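Local coordinates for protein C-1-tetrahydrofolate synthase, cytoplasmic, putative (Trypanosoma brucei, PDB 4CJX) that probably interconverts one-carbon tetrahydrofolate derivatives as a homodimeric NADP-dependent methylenetetrahydrofolate dehydrogenase and methenyltetrahydrofolate cyclohydrolase, at residues S235-G245 and R272-D280; G245-D256 and V281-V292. One frame throughout, in Å; residues are numbered along the deposited sequence.

Interaction 1 of 2, residues S235-G245 and R272-D280; sequences SAAGQPGLVRG and RLVGDVCFD
The carboxylate of Asp276 reaches into the loop from Ser235 to Gln239 and is held there from several sides. Its OD2 takes the Ser235 hydroxyl on the anti lone pair (OG to OD2 2.9 Å), while the backbone N-H groups of Ala237 and Gly238 approach on the syn side, Ala237 N at 2.8 Å from OD2. The other oxygen, OD1, is met from above the carboxylate plane by Gln239 N, 3.0 Å away and 51° out of that plane. With CG beside the backbone N and anti to the carbonyl carbon (chi1 -71°), the acid group leads away from the main-chain carbonyl, which accepts Val243 N (N to Asp276 O 2.9 Å). The return bond, from Cys278 N to Val243 O, is nearly straight (171°) and completes a single bridge between Val243 and Val277. Farther along, Pro240 CB rests against Val274 CG1 at 3.7 Å, and Cys278 SG sits beside Gly241 CA. The loop follows strand 232-235 of the nucleotide-binding domain, and Ala236 and Ala237 adjoin the NADP(+)-binding residues Ala196 and Ser216. Four hydrogen bonds on one carboxylate fix its rotation, and this concentration of donors would probably favour the ionised form of Asp276.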
ATOM      1  N   SER B 235      -0.332  14.382  10.014  1.00 11.94           N
ATOM      2  CA  SER B 235       0.180  15.254   8.984  1.00 12.47           C
ATOM      3  C   SER B 235       1.654  14.979   8.684  1.00 12.72           C
ATOM      4  O   SER B 235       2.510  15.220   9.517  1.00 13.04           O
ATOM      5  CB  SER B 235       0.016  16.726   9.381  1.00 12.55           C
ATOM      6  OG  SER B 235      -0.004  17.486   8.192  1.00 13.22           O
ATOM      7  N   ALA B 236       1.926  14.547   7.463  1.00 13.02           N
ATOM      8  CA  ALA B 236       3.281  14.187   7.032  1.00 13.46           C
ATOM      9  C   ALA B 236       3.519  14.697   5.618  1.00 14.12           C
ATOM     10  O   ALA B 236       4.023  13.983   4.739  1.00 14.59           O
ATOM     11  CB  ALA B 236       3.445  12.679   7.100  1.00 13.50           C
ATOM     12  N   ALA B 237       3.146  15.941   5.392  1.00 14.56           N
ATOM     13  CA  ALA B 237       3.213  16.541   4.065  1.00 15.90           C
ATOM     14  C   ALA B 237       4.421  17.444   3.889  1.00 16.98           C
ATOM     15  O   ALA B 237       4.765  17.748   2.774  1.00 18.47           O
ATOM     16  CB  ALA B 237       1.933  17.323   3.789  1.00 16.07           C
ATOM     17  N   GLY B 238       5.036  17.905   4.981  1.00 17.34           N
ATOM     18  CA  GLY B 238       6.246  18.744   4.890  1.00 18.06           C
ATOM     19  C   GLY B 238       5.913  20.111   4.337  1.00 18.70           C
ATOM     20  O   GLY B 238       6.513  20.578   3.371  1.00 19.00           O
ATOM     21  N   GLN B 239       4.919  20.741   4.954  1.00 18.91           N
ATOM     22  CA  GLN B 239       4.424  22.027   4.521  1.00 19.98           C
ATOM     23  C   GLN B 239       4.044  22.774   5.777  1.00 19.15           C
ATOM     24  O   GLN B 239       3.014  22.489   6.368  1.00 17.92           O
ATOM     25  CB  GLN B 239       3.180  21.861   3.652  1.00 21.36           C
ATOM     26  CG  GLN B 239       2.613  23.166   3.129  1.00 23.25           C
ATOM     27  CD  GLN B 239       3.495  23.734   2.063  1.00 26.10           C
ATOM     28  OE1 GLN B 239       3.719  23.101   1.030  1.00 31.11           O
ATOM     29  NE2 GLN B 239       4.034  24.903   2.308  1.00 27.64           N
ATOM     30  N   PRO B 240       4.868  23.744   6.196  1.00 19.80           N
ATOM     31  CA  PRO B 240       4.565  24.419   7.458  1.00 19.18           C
ATOM     32  C   PRO B 240       3.265  25.203   7.432  1.00 19.02           C
ATOM     33  O   PRO B 240       2.968  25.911   6.469  1.00 19.42           O
ATOM     34  CB  PRO B 240       5.755  25.369   7.640  1.00 20.39           C
ATOM     35  CG  PRO B 240       6.817  24.858   6.727  1.00 20.86           C
ATOM     36  CD  PRO B 240       6.078  24.295   5.556  1.00 20.58           C
ATOM     37  N   GLY B 241       2.493  25.080   8.499  1.00 18.91           N
ATOM     38  CA  GLY B 241       1.227  25.792   8.598  1.00 19.18           C
ATOM     39  C   GLY B 241       0.143  25.279   7.677  1.00 19.22           C
ATOM     40  O   GLY B 241      -0.840  25.970   7.435  1.00 20.59           O
ATOM     41  N   LEU B 242       0.305  24.063   7.161  1.00 18.24           N
ATOM     42  CA  LEU B 242      -0.680  23.518   6.257  1.00 17.94           C
ATOM     43  C   LEU B 242      -1.996  23.262   6.991  1.00 17.13           C
ATOM     44  O   LEU B 242      -3.048  23.616   6.486  1.00 17.40           O
ATOM     45  CB  LEU B 242      -0.192  22.202   5.637  1.00 17.48           C
ATOM     46  CG  LEU B 242      -1.230  21.424   4.818  1.00 17.70           C
ATOM     47  CD1 LEU B 242      -1.596  22.244   3.598  1.00 18.76           C
ATOM     48  CD2 LEU B 242      -0.671  20.072   4.376  1.00 17.73           C
ATOM     49  N   VAL B 243      -1.920  22.616   8.147  1.00 15.90           N
ATOM     50  CA  VAL B 243      -3.108  22.290   8.927  1.00 16.31           C
ATOM     51  C   VAL B 243      -3.442  23.430   9.880  1.00 16.80           C
ATOM     52  O   VAL B 243      -2.833  23.566  10.951  1.00 16.45           O
ATOM     53  CB  VAL B 243      -2.959  20.962   9.703  1.00 15.60           C
ATOM     54  CG1 VAL B 243      -4.224  20.637  10.499  1.00 15.47           C
ATOM     55  CG2 VAL B 243      -2.618  19.836   8.729  1.00 15.69           C
ATOM     56  N   ARG B 244      -4.426  24.228   9.472  1.00 17.97           N
ATOM     57  CA  ARG B 244      -4.977  25.303  10.299  1.00 18.82           C
ATOM     58  C   ARG B 244      -5.593  24.778  11.576  1.00 17.26           C
ATOM     59  O   ARG B 244      -6.312  23.804  11.566  1.00 15.86           O
ATOM     60  CB  ARG B 244      -6.032  26.071   9.529  1.00 21.15           C
ATOM     61  CG  ARG B 244      -5.499  27.189   8.651  1.00 24.75           C
ATOM     62  CD  ARG B 244      -4.656  26.665   7.519  1.00 26.97           C
ATOM     63  NE  ARG B 244      -4.644  27.545   6.346  1.00 31.72           N
ATOM     64  CZ  ARG B 244      -4.039  27.236   5.187  1.00 33.83           C
ATOM     65  NH1 ARG B 244      -3.395  26.058   5.024  1.00 31.29           N
ATOM     66  NH2 ARG B 244      -4.079  28.109   4.178  1.00 35.14           N
ATOM     67  N   GLY B 245      -5.316  25.446  12.684  1.00 17.04           N
ATOM     68  CA  GLY B 245      -5.866  25.053  13.958  1.00 17.16           C
ATOM     69  C   GLY B 245      -7.375  24.989  14.042  1.00 17.89           C
ATOM     70  O   GLY B 245      -7.933  24.126  14.747  1.00 17.05           O
ATOM     71  N   ARG B 272      15.012  26.861  11.469  1.00 22.73           N
ATOM     72  CA  ARG B 272      14.356  26.108  12.521  1.00 22.00           C
ATOM     73  C   ARG B 272      13.489  25.059  11.808  1.00 20.97           C
ATOM     74  O   ARG B 272      13.123  25.239  10.644  1.00 20.12           O
ATOM     75  CB  ARG B 272      13.489  27.020  13.411  1.00 22.16           C
ATOM     76  CG  ARG B 272      12.393  27.751  12.642  1.00 22.65           C
ATOM     77  CD  ARG B 272      11.516  28.699  13.477  1.00 23.43           C
ATOM     78  NE  ARG B 272      11.125  28.099  14.755  1.00 23.53           N
ATOM     79  CZ  ARG B 272      11.752  28.307  15.913  1.00 24.68           C
ATOM     80  NH1 ARG B 272      12.768  29.150  16.008  1.00 25.18           N
ATOM     81  NH2 ARG B 272      11.316  27.697  17.005  1.00 25.37           N
ATOM     82  N   LEU B 273      13.165  23.981  12.520  1.00 20.67           N
ATOM     83  CA  LEU B 273      12.222  22.963  12.046  1.00 20.37           C
ATOM     84  C   LEU B 273      10.799  23.307  12.443  1.00 19.62           C
ATOM     85  O   LEU B 273      10.523  23.530  13.620  1.00 19.79           O
ATOM     86  CB  LEU B 273      12.598  21.588  12.602  1.00 20.84           C
ATOM     87  CG  LEU B 273      13.934  21.073  12.082  1.00 22.42           C
ATOM     88  CD1 LEU B 273      14.182  19.671  12.622  1.00 23.09           C
ATOM     89  CD2 LEU B 273      14.050  21.089  10.553  1.00 22.42           C
ATOM     90  N   VAL B 274       9.907  23.373  11.445  1.00 19.36           N
ATOM     91  CA  VAL B 274       8.518  23.756  11.653  1.00 18.46           C
ATOM     92  C   VAL B 274       7.626  22.617  11.162  1.00 17.29           C
ATOM     93  O   VAL B 274       7.829  22.077  10.051  1.00 16.62           O
ATOM     94  CB  VAL B 274       8.170  25.078  10.921  1.00 19.55           C
ATOM     95  CG1 VAL B 274       6.743  25.495  11.201  1.00 19.55           C
ATOM     96  CG2 VAL B 274       9.085  26.215  11.360  1.00 21.26           C
ATOM     97  N   GLY B 275       6.646  22.265  12.000  1.00 15.91           N
ATOM     98  CA  GLY B 275       5.721  21.205  11.719  1.00 15.14           C
ATOM     99  C   GLY B 275       4.678  21.646  10.719  1.00 15.04           C
ATOM    100  O   GLY B 275       4.603  22.843  10.362  1.00 15.62           O
ATOM    101  N   ASP B 276       3.855  20.686  10.291  1.00 14.36           N
ATOM    102  CA  ASP B 276       2.720  20.957   9.398  1.00 14.20           C
ATOM    103  C   ASP B 276       1.547  21.670  10.067  1.00 14.23           C
ATOM    104  O   ASP B 276       0.730  22.295   9.387  1.00 14.03           O
ATOM    105  CB  ASP B 276       2.188  19.633   8.822  1.00 14.04           C
ATOM    106  CG  ASP B 276       3.124  19.009   7.803  1.00 14.21           C
ATOM    107  OD1 ASP B 276       4.259  19.492   7.560  1.00 14.95           O
ATOM    108  OD2 ASP B 276       2.710  18.022   7.218  1.00 14.16           O
ATOM    109  N   VAL B 277       1.451  21.556  11.393  1.00 14.22           N
ATOM    110  CA  VAL B 277       0.272  22.016  12.118  1.00 14.80           C
ATOM    111  C   VAL B 277       0.483  23.396  12.757  1.00 15.33           C
ATOM    112  O   VAL B 277       1.538  23.668  13.333  1.00 15.13           O
ATOM    113  CB  VAL B 277      -0.098  21.008  13.231  1.00 14.76           C
ATOM    114  CG1 VAL B 277      -1.290  21.492  14.049  1.00 15.37           C
ATOM    115  CG2 VAL B 277      -0.407  19.626  12.632  1.00 14.66           C
ATOM    116  N   CYS B 278      -0.524  24.257  12.639  1.00 15.91           N
ATOM    117  CA  CYS B 278      -0.602  25.501  13.440  1.00 16.44           C
ATOM    118  C   CYS B 278      -0.894  25.155  14.897  1.00 15.72           C
ATOM    119  O   CYS B 278      -2.036  25.187  15.359  1.00 15.28           O
ATOM    120  CB  CYS B 278      -1.652  26.458  12.868  1.00 17.65           C
ATOM    121  SG  CYS B 278      -1.323  26.855  11.133  1.00 20.08           S
ATOM    122  N   PHE B 279       0.167  24.842  15.620  1.00 15.24           N
ATOM    123  CA  PHE B 279       0.083  24.231  16.946  1.00 15.35           C
ATOM    124  C   PHE B 279      -0.578  25.143  17.961  1.00 15.78           C
ATOM    125  O   PHE B 279      -1.341  24.691  18.798  1.00 15.56           O
ATOM    126  CB  PHE B 279       1.516  23.889  17.362  1.00 15.51           C
ATOM    127  CG  PHE B 279       1.676  23.341  18.750  1.00 16.06           C
ATOM    128  CD1 PHE B 279       1.851  24.205  19.837  1.00 17.06           C
ATOM    129  CD2 PHE B 279       1.812  21.969  18.958  1.00 15.57           C
ATOM    130  CE1 PHE B 279       2.071  23.699  21.107  1.00 17.56           C
ATOM    131  CE2 PHE B 279       2.040  21.459  20.218  1.00 15.86           C
ATOM    132  CZ  PHE B 279       2.175  22.323  21.300  1.00 16.98           C
ATOM    133  N   ASP B 280      -0.312  26.437  17.861  1.00 16.68           N
ATOM    134  CA  ASP B 280      -0.796  27.372  18.872  1.00 18.13           C
ATOM    135  C   ASP B 280      -2.325  27.402  18.895  1.00 18.00           C
ATOM    136  O   ASP B 280      -2.912  27.412  19.935  1.00 18.73           O
ATOM    137  CB  ASP B 280      -0.183  28.772  18.689  1.00 19.10           C
ATOM    138  CG  ASP B 280       1.332  28.798  18.973  1.00 19.73           C
ATOM    139  OD1 ASP B 280       1.856  27.852  19.583  1.00 19.91           O
ATOM    140  OD2 ASP B 280       2.023  29.775  18.605  1.00 21.02           O
TER

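Interaction 2 of 2, residues G245-D256 and V281-V292; sequences GEWIKLGAAVID and VARKRAAYITPV
Arg285 presents a flat guanidinium between Leu250 CD2, 3.8 Å above one face and displaced toward the rim, and Glu246 O over the centre of the opposite face. At the edge, Ile248 O lies near the guanidinium plane and accepts from both NE and NH2, with Arg285 NE to Ile248 O 2.9 Å. The bend in the arginine chain at chi3 (61°) turns this NE-NH2 side toward the carbonyl. This grip secures the loop leading into strand 253-256, which pairs in parallel with strand 288-289 in the Rossmann-type sheet of the NAD(P)-binding domain. Gly251 N donates to Arg285 O at 171°, and Ala252 O then receives both Ala287 N and Tyr288 N. Within the sheet, Val254 N bonds to Tyr288 O (2.9 Å), whereas the bond from Thr290 N to Val254 O is weak.

Ala253 and Tyr288 meet through their CB atoms on one face of the sheet; on the other, Val254 and Ile289 lie side by side and point the same way. Gly245 packs against helix 279-282, its CA 3.6 Å from Val281 CG1, and Ile248 CG1 packs on Ala282 CB. At the carboxyl end of strand 253-256, the Asp256 carboxylate, whose oxygens accept from the backbone N atoms of Asp276 and Val277, is crossed at about a right angle by Val292. Thr290 OG1 accepts Asp256 N at 3.0 Å, and a water donates to both Asp256 OD2 and Thr290 O, lying 2.6 Å from Asp256 OD2.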
ATOM      1  N   GLY B 245      -5.316  25.446  12.684  1.00 17.04           N
ATOM      2  CA  GLY B 245      -5.866  25.053  13.958  1.00 17.16           C
ATOM      3  C   GLY B 245      -7.375  24.989  14.042  1.00 17.89           C
ATOM      4  O   GLY B 245      -7.933  24.126  14.747  1.00 17.05           O
ATOM      5  N   GLU B 246      -8.035  25.899  13.324  1.00 19.20           N
ATOM      6  CA  GLU B 246      -9.482  26.049  13.424  1.00 20.83           C
ATOM      7  C   GLU B 246     -10.191  24.935  12.665  1.00 19.62           C
ATOM      8  O   GLU B 246     -11.369  24.758  12.819  1.00 19.67           O
ATOM      9  CB  GLU B 246      -9.951  27.421  12.906  1.00 23.50           C
ATOM     10  CG  GLU B 246      -9.434  27.797  11.517  1.00 25.56           C
ATOM     11  CD  GLU B 246      -8.085  28.563  11.506  1.00 28.37           C
ATOM     12  OE1 GLU B 246      -7.232  28.427  12.454  1.00 28.17           O
ATOM     13  OE2 GLU B 246      -7.872  29.302  10.498  1.00 31.90           O
ATOM     14  N   TRP B 247      -9.479  24.198  11.823  1.00 18.13           N
ATOM     15  CA  TRP B 247     -10.088  23.018  11.195  1.00 17.42           C
ATOM     16  C   TRP B 247     -10.160  21.833  12.145  1.00 16.73           C
ATOM     17  O   TRP B 247     -10.904  20.888  11.918  1.00 16.79           O
ATOM     18  CB  TRP B 247      -9.279  22.589   9.982  1.00 16.99           C
ATOM     19  CG  TRP B 247      -9.095  23.617   8.943  1.00 17.49           C
ATOM     20  CD1 TRP B 247      -9.831  24.775   8.750  1.00 18.42           C
ATOM     21  CD2 TRP B 247      -8.158  23.560   7.890  1.00 17.18           C
ATOM     22  NE1 TRP B 247      -9.356  25.445   7.657  1.00 18.67           N
ATOM     23  CE2 TRP B 247      -8.324  24.720   7.117  1.00 18.07           C
ATOM     24  CE3 TRP B 247      -7.169  22.632   7.526  1.00 16.62           C
ATOM     25  CZ2 TRP B 247      -7.548  24.975   6.002  1.00 18.32           C
ATOM     26  CZ3 TRP B 247      -6.407  22.888   6.427  1.00 16.90           C
ATOM     27  CH2 TRP B 247      -6.602  24.042   5.670  1.00 17.70           C
ATOM     28  N   ILE B 248      -9.377  21.846  13.207  1.00 16.46           N
ATOM     29  CA  ILE B 248      -9.242  20.642  14.029  1.00 16.23           C
ATOM     30  C   ILE B 248     -10.548  20.384  14.743  1.00 16.84           C
ATOM     31  O   ILE B 248     -11.075  21.291  15.361  1.00 17.13           O
ATOM     32  CB  ILE B 248      -8.121  20.807  15.080  1.00 16.23           C
ATOM     33  CG1 ILE B 248      -6.766  21.041  14.394  1.00 15.61           C
ATOM     34  CG2 ILE B 248      -8.066  19.590  16.013  1.00 16.50           C
ATOM     35  CD1 ILE B 248      -6.272  19.916  13.519  1.00 15.00           C
ATOM     36  N   LYS B 249     -11.035  19.143  14.668  1.00 16.49           N
ATOM     37  CA  LYS B 249     -12.251  18.728  15.346  1.00 17.33           C
ATOM     38  C   LYS B 249     -12.002  18.677  16.847  1.00 17.69           C
ATOM     39  O   LYS B 249     -10.963  18.162  17.314  1.00 16.72           O
ATOM     40  CB  LYS B 249     -12.693  17.335  14.853  1.00 17.77           C
ATOM     41  CG  LYS B 249     -13.952  16.789  15.525  1.00 18.91           C
ATOM     42  CD  LYS B 249     -14.243  15.380  15.054  1.00 19.13           C
ATOM     43  CE  LYS B 249     -15.373  14.766  15.837  1.00 20.40           C
ATOM     44  NZ  LYS B 249     -15.868  13.568  15.107  1.00 21.18           N
ATOM     45  N   LEU B 250     -12.963  19.200  17.605  1.00 18.47           N
ATOM     46  CA  LEU B 250     -12.814  19.305  19.043  1.00 18.78           C
ATOM     47  C   LEU B 250     -12.596  17.908  19.616  1.00 17.94           C
ATOM     48  O   LEU B 250     -13.372  17.002  19.364  1.00 18.13           O
ATOM     49  CB  LEU B 250     -14.044  19.992  19.686  1.00 20.45           C
ATOM     50  CG  LEU B 250     -14.340  21.414  19.183  1.00 21.26           C
ATOM     51  CD1 LEU B 250     -15.682  21.957  19.642  1.00 23.17           C
ATOM     52  CD2 LEU B 250     -13.240  22.330  19.651  1.00 21.68           C
ATOM     53  N   GLY B 251     -11.515  17.731  20.366  1.00 17.36           N
ATOM     54  CA  GLY B 251     -11.188  16.427  20.954  1.00 17.12           C
ATOM     55  C   GLY B 251     -10.394  15.498  20.037  1.00 16.10           C
ATOM     56  O   GLY B 251     -10.135  14.347  20.390  1.00 16.34           O
ATOM     57  N   ALA B 252      -9.966  15.986  18.881  1.00 15.25           N
ATOM     58  CA  ALA B 252      -9.149  15.169  17.976  1.00 14.73           C
ATOM     59  C   ALA B 252      -7.749  14.843  18.535  1.00 14.39           C
ATOM     60  O   ALA B 252      -7.268  15.514  19.450  1.00 14.37           O
ATOM     61  CB  ALA B 252      -9.033  15.865  16.625  1.00 14.25           C
ATOM     62  N   ALA B 253      -7.097  13.814  17.979  1.00 14.04           N
ATOM     63  CA  ALA B 253      -5.702  13.551  18.271  1.00 14.21           C
ATOM     64  C   ALA B 253      -4.901  13.916  17.035  1.00 13.90           C
ATOM     65  O   ALA B 253      -5.220  13.490  15.931  1.00 13.78           O
ATOM     66  CB  ALA B 253      -5.475  12.101  18.677  1.00 14.86           C
ATOM     67  N   VAL B 254      -3.891  14.763  17.211  1.00 14.23           N
ATOM     68  CA  VAL B 254      -3.180  15.361  16.098  1.00 14.01           C
ATOM     69  C   VAL B 254      -1.707  14.983  16.240  1.00 14.39           C
ATOM     70  O   VAL B 254      -1.085  15.309  17.251  1.00 14.79           O
ATOM     71  CB  VAL B 254      -3.361  16.894  16.169  1.00 14.61           C
ATOM     72  CG1 VAL B 254      -2.553  17.610  15.123  1.00 14.58           C
ATOM     73  CG2 VAL B 254      -4.843  17.243  16.036  1.00 14.81           C
ATOM     74  N   ILE B 255      -1.169  14.309  15.225  1.00 14.16           N
ATOM     75  CA  ILE B 255       0.197  13.838  15.195  1.00 14.51           C
ATOM     76  C   ILE B 255       0.901  14.557  14.059  1.00 14.51           C
ATOM     77  O   ILE B 255       0.588  14.353  12.882  1.00 13.73           O
ATOM     78  CB  ILE B 255       0.310  12.330  14.938  1.00 14.94           C
ATOM     79  CG1 ILE B 255      -0.631  11.514  15.808  1.00 15.45           C
ATOM     80  CG2 ILE B 255       1.741  11.872  15.168  1.00 15.86           C
ATOM     81  CD1 ILE B 255      -0.461  11.709  17.295  1.00 16.13           C
ATOM     82  N   ASP B 256       1.855  15.406  14.431  1.00 15.11           N
ATOM     83  CA  ASP B 256       2.562  16.247  13.490  1.00 15.60           C
ATOM     84  C   ASP B 256       3.919  15.668  13.098  1.00 15.92           C
ATOM     85  O   ASP B 256       4.898  15.803  13.833  1.00 16.97           O
ATOM     86  CB  ASP B 256       2.729  17.649  14.080  1.00 15.98           C
ATOM     87  CG  ASP B 256       3.125  18.666  13.049  1.00 16.49           C
ATOM     88  OD1 ASP B 256       3.444  18.259  11.912  1.00 16.77           O
ATOM     89  OD2 ASP B 256       3.120  19.890  13.368  1.00 17.84           O
ATOM     90  N   VAL B 281      -2.960  27.334  17.743  1.00 17.87           N
ATOM     91  CA  VAL B 281      -4.427  27.268  17.680  1.00 18.21           C
ATOM     92  C   VAL B 281      -4.930  25.823  17.864  1.00 17.72           C
ATOM     93  O   VAL B 281      -5.931  25.589  18.555  1.00 17.28           O
ATOM     94  CB  VAL B 281      -4.936  27.873  16.351  1.00 18.33           C
ATOM     95  CG1 VAL B 281      -6.444  27.807  16.255  1.00 18.72           C
ATOM     96  CG2 VAL B 281      -4.470  29.314  16.209  1.00 19.33           C
ATOM     97  N   ALA B 282      -4.235  24.867  17.239  1.00 17.02           N
ATOM     98  CA  ALA B 282      -4.632  23.439  17.315  1.00 17.49           C
ATOM     99  C   ALA B 282      -4.680  22.911  18.738  1.00 18.51           C
ATOM    100  O   ALA B 282      -5.582  22.125  19.056  1.00 18.47           O
ATOM    101  CB  ALA B 282      -3.716  22.548  16.487  1.00 16.62           C
ATOM    102  N   ARG B 283      -3.737  23.352  19.581  1.00 19.68           N
ATOM    103  CA  ARG B 283      -3.681  22.905  20.978  1.00 21.05           C
ATOM    104  C   ARG B 283      -4.887  23.352  21.799  1.00 21.78           C
ATOM    105  O   ARG B 283      -5.153  22.777  22.832  1.00 23.17           O
ATOM    106  CB  ARG B 283      -2.373  23.345  21.656  1.00 22.58           C
ATOM    107  CG  ARG B 283      -2.358  24.816  22.054  1.00 24.98           C
ATOM    108  CD  ARG B 283      -1.053  25.265  22.700  1.00 26.68           C
ATOM    109  NE  ARG B 283      -0.656  24.449  23.853  1.00 28.19           N
ATOM    110  CZ  ARG B 283       0.475  24.640  24.536  1.00 29.38           C
ATOM    111  NH1 ARG B 283       1.303  25.620  24.195  1.00 30.00           N
ATOM    112  NH2 ARG B 283       0.778  23.859  25.565  1.00 29.99           N
ATOM    113  N   LYS B 284      -5.648  24.345  21.356  1.00 22.09           N
ATOM    114  CA  LYS B 284      -6.836  24.729  22.119  1.00 23.44           C
ATOM    115  C   LYS B 284      -8.037  23.862  21.789  1.00 22.68           C
ATOM    116  O   LYS B 284      -9.048  23.943  22.466  1.00 23.96           O
ATOM    117  CB  LYS B 284      -7.259  26.187  21.854  1.00 25.58           C
ATOM    118  CG  LYS B 284      -6.169  27.228  21.965  1.00 27.25           C
ATOM    119  CD  LYS B 284      -5.614  27.371  23.362  1.00 29.94           C
ATOM    120  CE  LYS B 284      -4.353  28.236  23.308  1.00 31.91           C
ATOM    121  NZ  LYS B 284      -3.793  28.662  24.626  1.00 33.35           N
ATOM    122  N   ARG B 285      -7.959  23.066  20.733  1.00 20.32           N
ATOM    123  CA  ARG B 285      -9.119  22.319  20.262  1.00 19.85           C
ATOM    124  C   ARG B 285      -8.948  20.789  20.353  1.00 18.29           C
ATOM    125  O   ARG B 285      -9.915  20.071  20.616  1.00 18.31           O
ATOM    126  CB  ARG B 285      -9.409  22.746  18.823  1.00 19.81           C
ATOM    127  CG  ARG B 285      -9.773  24.233  18.716  1.00 21.05           C
ATOM    128  CD  ARG B 285      -9.928  24.621  17.266  1.00 21.31           C
ATOM    129  NE  ARG B 285     -11.003  23.845  16.668  1.00 21.80           N
ATOM    130  CZ  ARG B 285     -12.237  24.297  16.483  1.00 23.63           C
ATOM    131  NH1 ARG B 285     -12.539  25.547  16.788  1.00 24.37           N
ATOM    132  NH2 ARG B 285     -13.170  23.499  15.974  1.00 23.66           N
ATOM    133  N   ALA B 286      -7.724  20.316  20.101  1.00 16.58           N
ATOM    134  CA  ALA B 286      -7.380  18.906  20.160  1.00 15.60           C
ATOM    135  C   ALA B 286      -7.401  18.358  21.579  1.00 15.95           C
ATOM    136  O   ALA B 286      -7.188  19.083  22.546  1.00 16.00           O
ATOM    137  CB  ALA B 286      -5.995  18.701  19.580  1.00 14.93           C
ATOM    138  N   ALA B 287      -7.648  17.059  21.699  1.00 15.52           N
ATOM    139  CA  ALA B 287      -7.439  16.393  22.970  1.00 16.06           C
ATOM    140  C   ALA B 287      -5.965  16.082  23.168  1.00 15.37           C
ATOM    141  O   ALA B 287      -5.460  16.145  24.287  1.00 16.02           O
ATOM    142  CB  ALA B 287      -8.293  15.133  23.094  1.00 16.42           C
ATOM    143  N   TYR B 288      -5.301  15.710  22.083  1.00 14.51           N
ATOM    144  CA  TYR B 288      -3.873  15.371  22.086  1.00 14.26           C
ATOM    145  C   TYR B 288      -3.195  15.978  20.862  1.00 13.59           C
ATOM    146  O   TYR B 288      -3.764  16.032  19.777  1.00 13.39           O
ATOM    147  CB  TYR B 288      -3.653  13.851  22.044  1.00 14.12           C
ATOM    148  CG  TYR B 288      -4.227  13.089  23.188  1.00 14.68           C
ATOM    149  CD1 TYR B 288      -3.531  12.971  24.380  1.00 15.39           C
ATOM    150  CD2 TYR B 288      -5.458  12.476  23.084  1.00 14.77           C
ATOM    151  CE1 TYR B 288      -4.056  12.256  25.445  1.00 16.33           C
ATOM    152  CE2 TYR B 288      -5.996  11.772  24.147  1.00 15.73           C
ATOM    153  CZ  TYR B 288      -5.287  11.648  25.321  1.00 16.42           C
ATOM    154  OH  TYR B 288      -5.822  10.959  26.382  1.00 17.19           O
ATOM    155  N   ILE B 289      -1.961  16.396  21.044  1.00 13.98           N
ATOM    156  CA  ILE B 289      -1.176  16.958  19.969  1.00 13.68           C
ATOM    157  C   ILE B 289       0.312  16.694  20.236  1.00 13.84           C
ATOM    158  O   ILE B 289       0.714  16.550  21.383  1.00 13.82           O
ATOM    159  CB  ILE B 289      -1.467  18.451  19.838  1.00 13.83           C
ATOM    160  CG1 ILE B 289      -0.834  19.020  18.567  1.00 13.51           C
ATOM    161  CG2 ILE B 289      -0.945  19.205  21.058  1.00 14.47           C
ATOM    162  CD1 ILE B 289      -1.366  20.396  18.198  1.00 13.70           C
ATOM    163  N   THR B 290       1.110  16.588  19.174  1.00 13.94           N
ATOM    164  CA  THR B 290       2.551  16.481  19.333  1.00 14.64           C
ATOM    165  C   THR B 290       3.255  17.716  18.770  1.00 15.01           C
ATOM    166  O   THR B 290       2.875  18.214  17.691  1.00 15.14           O
ATOM    167  CB  THR B 290       3.144  15.259  18.639  1.00 14.89           C
ATOM    168  OG1 THR B 290       2.952  15.377  17.223  1.00 14.93           O
ATOM    169  CG2 THR B 290       2.522  13.974  19.152  1.00 15.13           C
ATOM    170  N   PRO B 291       4.317  18.185  19.468  1.00 15.40           N
ATOM    171  CA  PRO B 291       5.045  19.355  19.072  1.00 15.79           C
ATOM    172  C   PRO B 291       6.151  19.010  18.081  1.00 15.89           C
ATOM    173  O   PRO B 291       6.564  17.854  17.967  1.00 15.61           O
ATOM    174  CB  PRO B 291       5.659  19.819  20.391  1.00 16.54           C
ATOM    175  CG  PRO B 291       6.002  18.537  21.081  1.00 16.66           C
ATOM    176  CD  PRO B 291       4.957  17.540  20.627  1.00 16.13           C
ATOM    177  N   VAL B 292       6.612  20.038  17.386  1.00 16.25           N
ATOM    178  CA  VAL B 292       7.745  19.965  16.485  1.00 16.68           C
ATOM    179  C   VAL B 292       8.649  21.162  16.765  1.00 18.04           C
ATOM    180  O   VAL B 292       8.217  22.299  16.592  1.00 18.23           O
ATOM    181  CB  VAL B 292       7.289  20.037  15.021  1.00 15.91           C
ATOM    182  CG1 VAL B 292       8.489  20.220  14.106  1.00 16.19           C
ATOM    183  CG2 VAL B 292       6.500  18.770  14.643  1.00 15.81           C
TER
HETATM  184  O   HOH W   1       2.752  20.510  15.859  1.00 13.79           O
HETATM  185  O   HOH W   2       5.669  15.761  16.288  1.00 15.82           O

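Interactions 1 and 2 are both partly buried and meet at Gly245; interaction 1 stops at Cys278, the N-cap of helix 279-282, whereas Val281 and Ala282 of that helix pack in interaction 2. Interaction 1 joins loops at the carboxyl end of strand 232-235, beside the cofactor site, and depends on one acidic side chain surrounded by donors. Interaction 2 runs from an arginine-bound surface loop into the buried parallel strands, so main-chain bonds and small apolar side chains dominate its interior. Asp256 of interaction 2 holds the backbone of the aspartate central to interaction 1, and Ser235 N is probably hydrogen-bonded to Ile255 O. Because 272-280 leads directly into 281-292, the contacts are successive parts of one pairing.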